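PDB 7B04: nitrite oxidoreductase subunit A from Kuenenia stuttgartiensis, which binds a molybdenum atom, two MD1 molecules and an iron/sulfur cluster as a member of the molybdopterin oxidoreductase family. Local coordinates for residues G850-P855 with K1099-K1104; P981-Y986 with I1059-S1064. One frame throughout, in Å; residues are numbered along the deposited sequence.

Contact 1: G850-P855 with K1099-K1104; sequences GPEATP and KETLVK. With MD1 (phosphoric acid 4-(2-amino-4-oxo-3,4,5,6,-tetrahydro-pteridin-6-yl)-2-hydroxy-3,4-dimercapto-but-3-en-yl ester guanylate ester), chain C.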
loop_
_atom_site.group_PDB
_atom_site.type_symbol
_atom_site.label_atom_id
_atom_site.label_comp_id
_atom_site.label_asym_id
_atom_site.label_seq_id
_atom_site.Cartn_x
_atom_site.Cartn_y
_atom_site.Cartn_z
ATOM N N GLY B 850 9.752 -24.711 16.328
ATOM C CA GLY B 850 9.163 -25.043 15.056
ATOM C C GLY B 850 9.760 -26.289 14.436
ATOM O O GLY B 850 10.924 -26.633 14.666
ATOM N N PRO B 851 8.960 -26.999 13.633
ATOM C CA PRO B 851 9.492 -28.165 12.912
ATOM C C PRO B 851 10.545 -27.797 11.889
ATOM O O PRO B 851 11.302 -28.674 11.460
ATOM C CB PRO B 851 8.247 -28.766 12.238
ATOM C CG PRO B 851 7.094 -28.208 12.999
ATOM C CD PRO B 851 7.514 -26.843 13.437
ATOM N N GLU B 852 10.580 -26.549 11.435
ATOM C CA GLU B 852 11.695 -26.091 10.614
ATOM C C GLU B 852 12.266 -24.737 11.019
ATOM O O GLU B 852 13.470 -24.536 10.845
ATOM C CB GLU B 852 11.264 -26.031 9.141
ATOM C CG GLU B 852 12.376 -25.718 8.175
ATOM C CD GLU B 852 11.989 -26.015 6.746
ATOM O OE1 GLU B 852 10.858 -26.495 6.533
ATOM O OE2 GLU B 852 12.808 -25.770 5.837
ATOM N N ALA B 853 11.489 -23.846 11.635
ATOM C CA ALA B 853 11.900 -22.460 11.889
ATOM C C ALA B 853 12.515 -22.289 13.281
ATOM O O ALA B 853 12.028 -21.530 14.118
ATOM C CB ALA B 853 10.716 -21.520 11.694
ATOM N N THR B 854 13.603 -23.018 13.524
ATOM C CA THR B 854 14.288 -22.942 14.807
ATOM C C THR B 854 15.740 -23.348 14.613
ATOM O O THR B 854 16.040 -24.141 13.715
ATOM C CB THR B 854 13.617 -23.849 15.847
ATOM O OG1 THR B 854 14.278 -23.707 17.109
ATOM C CG2 THR B 854 13.679 -25.303 15.410
ATOM N N PRO B 855 16.667 -22.800 15.407
ATOM C CA PRO B 855 18.052 -23.290 15.356
ATOM C C PRO B 855 18.263 -24.610 16.080
ATOM O O PRO B 855 19.281 -25.272 15.838
ATOM C CB PRO B 855 18.851 -22.164 16.040
ATOM C CG PRO B 855 17.924 -20.977 16.059
ATOM C CD PRO B 855 16.555 -21.559 16.189
ATOM N N LYS B 1099 5.602 -19.031 7.092
ATOM C CA LYS B 1099 6.802 -18.561 7.772
ATOM C C LYS B 1099 7.611 -19.667 8.440
ATOM O O LYS B 1099 8.732 -19.401 8.891
ATOM C CB LYS B 1099 6.429 -17.486 8.794
ATOM C CG LYS B 1099 5.847 -16.259 8.120
ATOM C CD LYS B 1099 5.530 -15.141 9.087
ATOM C CE LYS B 1099 4.942 -13.961 8.330
ATOM N NZ LYS B 1099 4.676 -12.795 9.205
ATOM N N GLU B 1100 7.088 -20.891 8.522
ATOM C CA GLU B 1100 7.883 -22.001 9.043
ATOM C C GLU B 1100 8.837 -22.419 7.933
ATOM O O GLU B 1100 8.621 -23.387 7.197
ATOM C CB GLU B 1100 7.004 -23.152 9.508
ATOM C CG GLU B 1100 6.677 -23.073 10.979
ATOM C CD GLU B 1100 7.793 -23.599 11.859
ATOM O OE1 GLU B 1100 7.803 -23.248 13.055
ATOM O OE2 GLU B 1100 8.651 -24.359 11.360
ATOM N N THR B 1101 9.918 -21.657 7.822
ATOM C CA THR B 1101 10.919 -21.885 6.798
ATOM C C THR B 1101 12.186 -21.151 7.197
ATOM O O THR B 1101 12.148 -20.171 7.946
ATOM C CB THR B 1101 10.437 -21.408 5.418
ATOM O OG1 THR B 1101 11.187 -22.062 4.387
ATOM C CG2 THR B 1101 10.594 -19.895 5.277
ATOM N N LEU B 1102 13.309 -21.668 6.722
ATOM C CA LEU B 1102 14.584 -20.979 6.784
ATOM C C LEU B 1102 15.221 -21.036 5.409
ATOM O O LEU B 1102 14.962 -21.948 4.624
ATOM C CB LEU B 1102 15.530 -21.551 7.827
ATOM C CG LEU B 1102 15.013 -21.428 9.254
ATOM C CD1 LEU B 1102 15.529 -22.579 10.066
ATOM C CD2 LEU B 1102 15.425 -20.105 9.865
ATOM N N VAL B 1103 16.051 -20.042 5.128
ATOM C CA VAL B 1103 16.565 -19.841 3.748
ATOM C C VAL B 1103 18.077 -19.669 3.746
ATOM O O VAL B 1103 18.614 -19.320 4.755
ATOM C CB VAL B 1103 15.883 -18.576 3.192
ATOM C CG1 VAL B 1103 15.958 -18.452 1.696
ATOM C CG2 VAL B 1103 14.437 -18.523 3.598
ATOM N N LYS B 1104 18.688 -19.946 2.599
ATOM C CA LYS B 1104 20.118 -19.719 2.309
ATOM C C LYS B 1104 20.188 -18.573 1.297
ATOM O O LYS B 1104 19.402 -18.571 0.371
ATOM C CB LYS B 1104 20.749 -20.956 1.681
ATOM C CG LYS B 1104 22.261 -20.938 1.652
ATOM C CD LYS B 1104 22.884 -22.244 1.264
ATOM C CE LYS B 1104 22.690 -22.577 -0.195
ATOM N NZ LYS B 1104 23.437 -23.794 -0.576
HETATM P PB MD1 C . -0.388 -9.289 9.398
HETATM O O3B MD1 C . 0.770 -10.372 8.951
HETATM O O1B MD1 C . 0.269 -8.012 9.865
HETATM O O2B MD1 C . -1.210 -9.872 10.522
HETATM O O3A MD1 C . -1.353 -8.981 8.095
HETATM C C10 MD1 C . -2.204 -9.973 7.587
HETATM C C11 MD1 C . -3.497 -9.297 7.046
HETATM O O11 MD1 C . -3.021 -7.885 6.451
HETATM C C12 MD1 C . -4.138 -10.143 6.225
HETATM S S12 MD1 C . -4.146 -11.913 6.630
HETATM C C13 MD1 C . -4.946 -9.779 4.952
HETATM S S13 MD1 C . -5.711 -11.169 4.070
HETATM C C14 MD1 C . -5.095 -8.470 4.377
HETATM N N15 MD1 C . -3.619 -8.088 3.881
HETATM C C16 MD1 C . -3.470 -6.720 3.595
HETATM C C15 MD1 C . -2.676 -6.231 2.437
HETATM O O14 MD1 C . -2.145 -7.000 1.709
HETATM N N17 MD1 C . -2.559 -4.765 2.204
HETATM C C17 MD1 C . -3.253 -3.766 3.158
HETATM N N16 MD1 C . -3.135 -2.340 2.922
HETATM N N18 MD1 C . -4.059 -4.262 4.337
HETATM C C20 MD1 C . -4.184 -5.676 4.575
HETATM N N8 MD1 C . -4.920 -6.191 5.660
HETATM C C7 MD1 C . -5.817 -7.444 5.211
HETATM P PA MD1 C . 2.378 -10.029 8.829
HETATM O O1A MD1 C . 3.026 -11.103 7.992
HETATM O O2A MD1 C . 2.534 -8.686 8.158
HETATM O "O5'" MD1 C . 3.111 -9.988 10.305
HETATM C "C5'" MD1 C . 3.063 -8.814 11.058
HETATM C "C4'" MD1 C . 4.396 -8.598 11.856
HETATM O "O4'" MD1 C . 4.767 -9.841 12.726
HETATM C "C1'" MD1 C . 6.291 -10.003 12.466
HETATM N N9 MD1 C . 6.761 -11.382 12.759
HETATM C C4 MD1 C . 6.786 -11.816 14.015
HETATM N N3 MD1 C . 6.405 -11.167 15.303
HETATM C C2 MD1 C . 6.537 -11.901 16.560
HETATM N N2 MD1 C . 6.165 -11.268 17.812
HETATM N N1 MD1 C . 7.036 -13.255 16.555
HETATM C C6 MD1 C . 7.400 -13.870 15.316
HETATM O O6 MD1 C . 7.809 -14.981 15.304
HETATM C C5 MD1 C . 7.260 -13.092 14.002
HETATM N N7 MD1 C . 7.519 -13.420 12.739
HETATM C C8 MD1 C . 7.215 -12.364 11.957
HETATM C "C2'" MD1 C . 6.368 -9.741 11.224
HETATM O "O2'" MD1 C . 7.738 -9.418 10.847
HETATM C "C3'" MD1 C . 5.379 -8.418 11.055
HETATM O "O3'" MD1 C . 6.095 -7.210 11.442
HETATM O O HOH W 1 14.322 -24.829 3.837
#
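Two consecutive backbone amides, those of Glu852 and Ala853, converge on one carboxylate oxygen of Glu1100. Each side holds an inverse gamma turn, centred on Ala853 and on Glu1100, and the bonds fix the loop between strands 847-848 and 860-862 to the approach of strand 1102-1109 in this molybdopterin oxidoreductase. Glu852 N reaches Glu1100 OE2 at 2.9 Å with an N-H...O angle of 155°, nearly in line with the C-O bond. Ala853 N also lies 2.9 Å from Glu1100 OE2, but it comes from above the carboxylate plane, 42° out of it. The Glu1100 chain folds at chi2 (-81°), which turns CD toward the loop, where it sits 3.6 Å from Ala853 CB and 3.6 Å from Pro851 CD. The proline side chain crosses that of the glutamate at about a right angle, and Gly850 CA lies beside OE1.

The extended Glu852 side chain runs on past Thr1101 to Arg984 NH2, a salt bridge modelled too short for its geometry to be trusted. Glu852 OE2 also accepts from a water at 2.7 Å, and this water donates to Leu1102 O, 3.1 Å away, a second and indirect tie between loop and strand. Leu1102 lays CD1 against the Glu852 carbonyl, while Trp905 and Tyr912 pack on the leucine from outside the two segments. Thr1101 points its CB away from the loop, and its OG1 bonds to Ile1059 O. At the start of 1099-1104 the extended Lys1099 side chain leaves the loop for MD1, where NZ donates to O1A at 2.7 Å.

Contact 2: P981-Y986 with I1059-S1064; sequences PADRPY and ITRDWS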
loop_
_atom_site.group_PDB
_atom_site.type_symbol
_atom_site.label_atom_id
_atom_site.label_comp_id
_atom_site.label_asym_id
_atom_site.label_seq_id
_atom_site.Cartn_x
_atom_site.Cartn_y
_atom_site.Cartn_z
ATOM N N PRO B 981 16.806 -28.183 -0.194
ATOM C CA PRO B 981 16.866 -28.700 -1.535
ATOM C C PRO B 981 15.895 -29.857 -1.727
ATOM O O PRO B 981 15.416 -30.005 -2.762
ATOM C CB PRO B 981 18.318 -29.131 -1.666
ATOM C CG PRO B 981 19.018 -28.355 -0.603
ATOM C CD PRO B 981 18.039 -28.379 0.531
ATOM N N ALA B 982 15.705 -30.666 -0.703
ATOM C CA ALA B 982 14.828 -31.854 -0.731
ATOM C C ALA B 982 13.367 -31.489 -0.951
ATOM O O ALA B 982 12.624 -32.318 -1.458
ATOM C CB ALA B 982 14.958 -32.561 0.585
ATOM N N ASP B 983 12.974 -30.344 -0.421
ATOM C CA ASP B 983 11.582 -29.867 -0.415
ATOM C C ASP B 983 11.272 -28.891 -1.542
ATOM O O ASP B 983 10.356 -29.144 -2.296
ATOM C CB ASP B 983 11.527 -28.944 0.784
ATOM C CG ASP B 983 10.619 -29.419 1.870
ATOM O OD1 ASP B 983 9.544 -29.879 1.532
ATOM O OD2 ASP B 983 10.999 -29.297 3.022
ATOM N N ARG B 984 12.093 -27.858 -1.673
ATOM C CA ARG B 984 11.813 -26.687 -2.531
ATOM C C ARG B 984 12.944 -26.451 -3.518
ATOM O O ARG B 984 14.019 -26.896 -3.262
ATOM C CB ARG B 984 11.833 -25.483 -1.593
ATOM C CG ARG B 984 10.546 -25.216 -0.841
ATOM C CD ARG B 984 10.286 -25.802 0.519
ATOM N NE ARG B 984 11.230 -25.695 1.604
ATOM C CZ ARG B 984 10.894 -25.432 2.851
ATOM N NH1 ARG B 984 9.647 -25.194 3.155
ATOM N NH2 ARG B 984 11.794 -25.381 3.804
ATOM N N PRO B 985 12.741 -25.768 -4.655
ATOM C CA PRO B 985 11.457 -25.162 -5.060
ATOM C C PRO B 985 10.375 -26.186 -5.408
ATOM O O PRO B 985 9.187 -25.973 -5.107
ATOM C CB PRO B 985 11.845 -24.364 -6.303
ATOM C CG PRO B 985 12.991 -25.136 -6.895
ATOM C CD PRO B 985 13.766 -25.587 -5.707
ATOM N N TYR B 986 10.787 -27.292 -6.024
ATOM C CA TYR B 986 9.886 -28.400 -6.305
ATOM C C TYR B 986 10.674 -29.696 -6.190
ATOM O O TYR B 986 11.875 -29.749 -6.483
ATOM C CB TYR B 986 9.215 -28.276 -7.689
ATOM C CG TYR B 986 10.140 -28.376 -8.887
ATOM C CD1 TYR B 986 10.767 -27.248 -9.400
ATOM C CD2 TYR B 986 10.349 -29.588 -9.537
ATOM C CE1 TYR B 986 11.599 -27.327 -10.504
ATOM C CE2 TYR B 986 11.182 -29.674 -10.647
ATOM C CZ TYR B 986 11.806 -28.542 -11.128
ATOM O OH TYR B 986 12.635 -28.628 -12.230
ATOM N N ILE B 1059 10.388 -20.613 -1.573
ATOM C CA ILE B 1059 11.027 -21.019 -0.325
ATOM C C ILE B 1059 9.980 -21.236 0.759
ATOM O O ILE B 1059 10.231 -20.976 1.942
ATOM C CB ILE B 1059 12.073 -19.975 0.109
ATOM C CG1 ILE B 1059 11.498 -18.556 0.015
ATOM C CG2 ILE B 1059 13.319 -20.085 -0.756
ATOM C CD1 ILE B 1059 10.885 -18.036 1.298
ATOM N N THR B 1060 8.814 -21.744 0.376
ATOM C CA THR B 1060 7.690 -21.886 1.287
ATOM C C THR B 1060 7.075 -23.269 1.127
ATOM O O THR B 1060 7.226 -23.925 0.093
ATOM C CB THR B 1060 6.635 -20.806 1.028
ATOM O OG1 THR B 1060 5.658 -20.823 2.075
ATOM C CG2 THR B 1060 5.953 -21.071 -0.283
ATOM N N ARG B 1061 6.396 -23.718 2.181
ATOM C CA ARG B 1061 5.904 -25.087 2.232
ATOM C C ARG B 1061 4.649 -25.177 3.085
ATOM O O ARG B 1061 4.385 -24.328 3.942
ATOM C CB ARG B 1061 6.970 -26.027 2.802
ATOM C CG ARG B 1061 6.471 -27.371 3.232
ATOM C CD ARG B 1061 7.452 -28.333 3.824
ATOM N NE ARG B 1061 6.718 -29.582 3.836
ATOM C CZ ARG B 1061 6.643 -30.381 2.783
ATOM N NH1 ARG B 1061 7.301 -30.079 1.671
ATOM N NH2 ARG B 1061 5.911 -31.476 2.840
ATOM N N ASP B 1062 3.887 -26.243 2.846
ATOM C CA ASP B 1062 2.700 -26.546 3.619
ATOM C C ASP B 1062 3.057 -27.472 4.775
ATOM O O ASP B 1062 3.840 -28.413 4.619
ATOM C CB ASP B 1062 1.649 -27.208 2.734
ATOM C CG ASP B 1062 0.369 -27.472 3.471
ATOM O OD1 ASP B 1062 -0.261 -26.490 3.911
ATOM O OD2 ASP B 1062 -0.001 -28.654 3.619
ATOM N N TRP B 1063 2.470 -27.198 5.937
ATOM C CA TRP B 1063 2.662 -27.998 7.141
ATOM C C TRP B 1063 1.303 -28.491 7.615
ATOM O O TRP B 1063 0.382 -27.688 7.803
ATOM C CB TRP B 1063 3.364 -27.184 8.228
ATOM C CG TRP B 1063 4.801 -26.903 7.914
ATOM C CD1 TRP B 1063 5.312 -25.776 7.338
ATOM C CD2 TRP B 1063 5.915 -27.768 8.157
ATOM N NE1 TRP B 1063 6.676 -25.887 7.209
ATOM C CE2 TRP B 1063 7.070 -27.100 7.706
ATOM C CE3 TRP B 1063 6.047 -29.044 8.715
ATOM C CZ2 TRP B 1063 8.340 -27.666 7.795
ATOM C CZ3 TRP B 1063 7.309 -29.602 8.802
ATOM C CH2 TRP B 1063 8.438 -28.914 8.345
ATOM N N SER B 1064 1.172 -29.805 7.787
ATOM C CA SER B 1064 -0.077 -30.418 8.241
ATOM C C SER B 1064 -0.054 -30.536 9.762
ATOM O O SER B 1064 0.570 -31.442 10.315
ATOM C CB SER B 1064 -0.275 -31.777 7.581
ATOM O OG SER B 1064 -1.556 -32.299 7.881
#
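Arg984 bends at chi2 (91°) and again at chi3, whereas Arg1061 starts with CG anti to the backbone N (chi1 165°) and runs extended to NE. The bent chain folds alongside 1059-1061 and the straight one reaches back to Asp983, so the two arginine side chains cross at about a right angle. Their guanidinium planes are 63° apart.

Asp983 stands by both arginines, and the three form a salt-bridge network. Its OD1 faces Arg1061 NH1, a salt bridge whose exact geometry is doubtful because both atoms are modelled too close together. Its OD2 lies 3.8 Å above the Arg984 guanidinium, over its centre, and is a long 3.9 Å from Arg984 NE, an interaction of charges to which no N-H points. Ile1059 O covers the opposite face of that guanidinium, and Arg1061 lies at its edge, though how closely is doubtful. Lower down the chain, Arg984 CD passes 3.6 Å from Thr1060 O. The negative carboxylate probably eases the repulsion between the two positive groups. Arg984 NH2 is paired with Glu852, again at a doubtfully short range, and Arg1061 also makes a cation-pi contact with Trp882, while its CD sits 4.0 Å above the Trp1063 ring, offset toward the rim.

Thr1060 touches a bound MD1, so segment 1059-1064 lends one residue to that pocket. Helix 882-887 packs on Asp983 and Trp1063. Past the cis peptide bond before Pro985, the chain that left strand 974-978 rests Pro985 and Tyr986 on helix 994-999, and Tyr986 also meets helix 663-670.

How the contacts relate
Both contacts lie in the buried interior, their centres about 11 Å apart, and each carries one residue of a different MD1 pocket, Lys1099 in contact 1 and Thr1060 in contact 2. Contact 1 works through backbone amides and a single carboxylate, where the chain leads into strand 1102-1109; contact 2 joins two loops mainly through charged side chains. Strands 974-978 and 1102-1109, neighbours in one sheet, bring the two together, for 981-986 follows the first and 1099-1104 leads into the second. Besides the Glu852-Arg984 and Thr1101-Ile1059 pairs, Trp1063 ties them, its NE1 donating to Glu1100 O and its ring packing against Glu852. Segments 981-986 and 1059-1064 both fall, in sequence, between those of contact 1.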